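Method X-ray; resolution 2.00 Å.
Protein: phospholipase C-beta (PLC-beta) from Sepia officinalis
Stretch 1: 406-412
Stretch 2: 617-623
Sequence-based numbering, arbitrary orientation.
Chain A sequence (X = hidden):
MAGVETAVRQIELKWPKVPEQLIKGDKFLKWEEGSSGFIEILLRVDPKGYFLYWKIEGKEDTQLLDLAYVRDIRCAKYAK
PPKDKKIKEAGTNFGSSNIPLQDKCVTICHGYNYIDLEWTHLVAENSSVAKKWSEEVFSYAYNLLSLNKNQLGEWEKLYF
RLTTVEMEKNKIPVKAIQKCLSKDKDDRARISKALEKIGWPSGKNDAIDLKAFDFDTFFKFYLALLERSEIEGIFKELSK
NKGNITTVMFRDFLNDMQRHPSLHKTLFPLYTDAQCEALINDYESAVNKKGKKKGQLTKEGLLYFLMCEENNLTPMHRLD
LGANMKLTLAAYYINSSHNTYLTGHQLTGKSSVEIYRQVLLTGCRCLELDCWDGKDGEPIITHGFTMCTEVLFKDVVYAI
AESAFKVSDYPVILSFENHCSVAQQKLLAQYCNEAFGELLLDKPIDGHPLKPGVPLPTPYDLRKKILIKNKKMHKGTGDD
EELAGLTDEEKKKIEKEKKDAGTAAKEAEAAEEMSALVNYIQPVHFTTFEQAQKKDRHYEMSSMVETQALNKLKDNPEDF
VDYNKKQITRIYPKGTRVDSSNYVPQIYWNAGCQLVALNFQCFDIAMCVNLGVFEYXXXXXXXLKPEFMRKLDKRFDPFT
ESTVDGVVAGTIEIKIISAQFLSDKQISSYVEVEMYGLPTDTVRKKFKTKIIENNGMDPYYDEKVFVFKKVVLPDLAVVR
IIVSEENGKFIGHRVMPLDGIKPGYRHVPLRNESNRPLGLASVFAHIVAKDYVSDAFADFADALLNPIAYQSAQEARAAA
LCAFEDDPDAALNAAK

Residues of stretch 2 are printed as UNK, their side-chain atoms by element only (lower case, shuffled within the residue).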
# COMPACT_ATOMS: atom_id res chain seq x y z
N LYS A 406 0.28 9.59 -12.20
CA LYS A 406 -0.03 8.31 -12.84
C LYS A 406 -1.00 7.46 -12.04
O LYS A 406 -1.81 6.74 -12.63
CB LYS A 406 1.25 7.50 -13.15
CG LYS A 406 2.00 7.99 -14.37
CD LYS A 406 3.11 7.02 -14.82
CE LYS A 406 2.61 6.01 -15.85
NZ LYS A 406 3.72 5.21 -16.46
N VAL A 407 -0.92 7.52 -10.71
CA VAL A 407 -1.80 6.70 -9.86
C VAL A 407 -2.81 7.51 -9.05
O VAL A 407 -3.81 6.96 -8.61
CB VAL A 407 -1.01 5.77 -8.89
CG1 VAL A 407 0.09 5.04 -9.65
CG2 VAL A 407 -0.45 6.56 -7.71
N SER A 408 -2.54 8.80 -8.86
CA SER A 408 -3.45 9.70 -8.15
C SER A 408 -3.54 11.03 -8.88
O SER A 408 -2.53 11.55 -9.34
CB SER A 408 -2.94 9.94 -6.73
OG SER A 408 -3.70 10.94 -6.07
N ASP A 409 -4.75 11.58 -8.95
CA ASP A 409 -4.98 12.91 -9.52
C ASP A 409 -4.78 14.03 -8.50
O ASP A 409 -4.84 15.20 -8.87
CB ASP A 409 -6.41 13.02 -10.08
CG ASP A 409 -6.60 12.26 -11.38
OD1 ASP A 409 -5.61 12.01 -12.09
OD2 ASP A 409 -7.76 11.92 -11.69
N TYR A 410 -4.56 13.67 -7.24
CA TYR A 410 -4.60 14.66 -6.15
C TYR A 410 -3.23 15.31 -5.89
O TYR A 410 -2.21 14.74 -6.24
CB TYR A 410 -5.30 14.04 -4.92
CG TYR A 410 -6.78 13.93 -5.21
CD1 TYR A 410 -7.63 15.00 -4.98
CD2 TYR A 410 -7.31 12.79 -5.83
CE1 TYR A 410 -8.98 14.94 -5.29
CE2 TYR A 410 -8.67 12.72 -6.15
CZ TYR A 410 -9.50 13.80 -5.87
OH TYR A 410 -10.84 13.76 -6.18
N PRO A 411 -3.21 16.53 -5.32
CA PRO A 411 -2.01 17.36 -5.42
C PRO A 411 -0.75 16.81 -4.75
O PRO A 411 -0.82 16.06 -3.77
CB PRO A 411 -2.43 18.69 -4.77
CG PRO A 411 -3.66 18.40 -4.00
CD PRO A 411 -4.33 17.23 -4.65
N VAL A 412 0.39 17.20 -5.31
CA VAL A 412 1.69 16.81 -4.80
C VAL A 412 2.33 18.02 -4.15
O VAL A 412 2.18 19.14 -4.63
CB VAL A 412 2.58 16.25 -5.94
CG1 VAL A 412 4.06 16.20 -5.52
CG2 VAL A 412 2.07 14.87 -6.36
N UNK A 617 -9.15 4.83 -0.15
CA UNK A 617 -9.52 6.03 -0.88
C UNK A 617 -8.81 6.11 -2.25
O UNK A 617 -8.21 7.12 -2.60
o UNK A 617 -11.24 8.34 -0.95
c UNK A 617 -9.28 7.30 -0.06
n UNK A 617 -9.46 9.67 -0.57
c UNK A 617 -10.08 8.49 -0.57
N UNK A 618 -8.90 5.01 -2.99
CA UNK A 618 -8.41 4.94 -4.37
C UNK A 618 -6.91 5.00 -4.53
O UNK A 618 -6.41 5.29 -5.62
N UNK A 619 -6.17 4.71 -3.46
CA UNK A 619 -4.73 4.92 -3.43
C UNK A 619 -4.37 6.34 -3.89
O UNK A 619 -3.36 6.56 -4.57
s UNK A 619 -2.29 3.58 -3.79
c UNK A 619 -4.02 3.85 -4.27
N UNK A 620 -5.19 7.30 -3.49
CA UNK A 620 -5.02 8.71 -3.87
C UNK A 620 -3.91 9.41 -3.09
O UNK A 620 -3.44 10.48 -3.50
c UNK A 620 -6.32 9.46 -3.63
o UNK A 620 -6.65 9.45 -2.25
N UNK A 621 -3.51 8.83 -1.96
CA UNK A 621 -2.56 9.46 -1.06
C UNK A 621 -3.20 10.44 -0.09
O UNK A 621 -2.48 11.13 0.63
N UNK A 622 -4.53 10.51 -0.09
CA UNK A 622 -5.29 11.38 0.82
C UNK A 622 -6.32 10.58 1.60
O UNK A 622 -7.10 9.84 1.00
c UNK A 622 -5.02 14.78 0.29
c UNK A 622 -3.39 14.42 -1.91
c UNK A 622 -4.16 15.78 -0.09
o UNK A 622 -2.50 16.61 -1.57
c UNK A 622 -5.08 13.57 -0.41
c UNK A 622 -4.25 13.41 -1.52
c UNK A 622 -3.35 15.60 -1.20
c UNK A 622 -6.00 12.48 0.03
N UNK A 623 -6.33 10.74 2.92
CA UNK A 623 -7.36 10.16 3.78
C UNK A 623 -7.96 11.28 4.62
O UNK A 623 -7.23 12.07 5.23
c UNK A 623 -6.18 7.85 4.04
c UNK A 623 -5.34 7.05 5.03
c UNK A 623 -7.29 7.01 3.46
c UNK A 623 -6.76 9.10 4.70
O HOH W 1 -6.08 7.40 -7.18
O HOH W 2 -5.23 3.89 -7.90

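Position 617 carries four side-chain atoms: two carbons, the second bearing one oxygen and one nitrogen. A planar end of this size with one O and one N is a carboxamide, and with a single carbon before it the residue is Asn617. It touches nothing on stretch 1, the nearest approach being 6.4 Å from Asn617 ND2 to Tyr410 CE2, and it is held instead by its own loop and by partners elsewhere in the structure.

Position 618 has no side-chain atoms, and its phi of 69° by itself favours glycine, so this is Gly618. Its contribution is made through the backbone: O lies 4.3 Å from Val407 O, too far for direct bonding and in any case acceptor facing acceptor. Water 1 resolves the pairing by donating to both, at 2.7 Å from its O to Val407 O and 2.6 Å to Gly618 O. Water 2 donates to Gly618 O, its own O 2.9 Å away, but its bond to Val407 O, at 3.5 Å, is weak.

Position 619 shows one carbon followed by one sulfur, with nothing beyond the sulfur. That is Cys619, with chi1 at -156° (t). CA-to-CB points sideways and the side chain comes no nearer to stretch 1 than the 5.3 Å from Cys619 SG to Val407 CG2, so the contact again belongs to the main chain, whose O is 4.0 Å from Ser408 CB.

Position 620 has one carbon and one oxygen, the latter without further substituents: Ser620, chi1 63° (p). Its CB packs obliquely near the Tyr410 ring, 4.1 Å from CD2. The hydroxyl is used inside the loop, where OG donates to Asn617 O at 2.8 Å. The backbone O faces stretch 1 and accepts from Ser408 OG at 2.6 Å, a short hydrogen bond.

Position 621 again lacks side-chain atoms and is Gly621. At phi/psi 84/7 an ideal CB would be jammed against the carbonyl O of Ser620, which by itself calls for glycine.

Position 622 displays one carbon leading to a six-carbon ring that bears an oxygen, the signature of Tyr622. CE1 lies 3.6 Å from Tyr410 CB, and CZ is 3.9 Å from Pro411 CD. The OH donates to Pro411 O at 2.8 Å, that acceptor sitting at the ring edge, near its plane. At the main chain, Tyr622 N donates to Ser620 OG at 3.2 Å, while Tyr622 O accepts from Asn617 ND2 at 2.8 Å, a bond that links residues 617 and 622.

Position 623 has four carbons forked at the second, hence Leu623; Leu623 CG is 10.9 Å from Ser408 OG, and the side chain takes no part.

The contact therefore rests on two direct hydrogen bonds, both donated by side-chain hydroxyls to backbone carbonyls, one from each stretch. Ser408 OG also accepts from Tyr410 N at 3.1 Å, with an N-H...acceptor angle of 163°, so this hydroxyl links its own stretch to the other. Apolar packing on Tyr622 and the water bridge at Val407 complete an interface burying 284 Å², both sides summed.

Stretch 2, residues 617-623: NGCSGYL
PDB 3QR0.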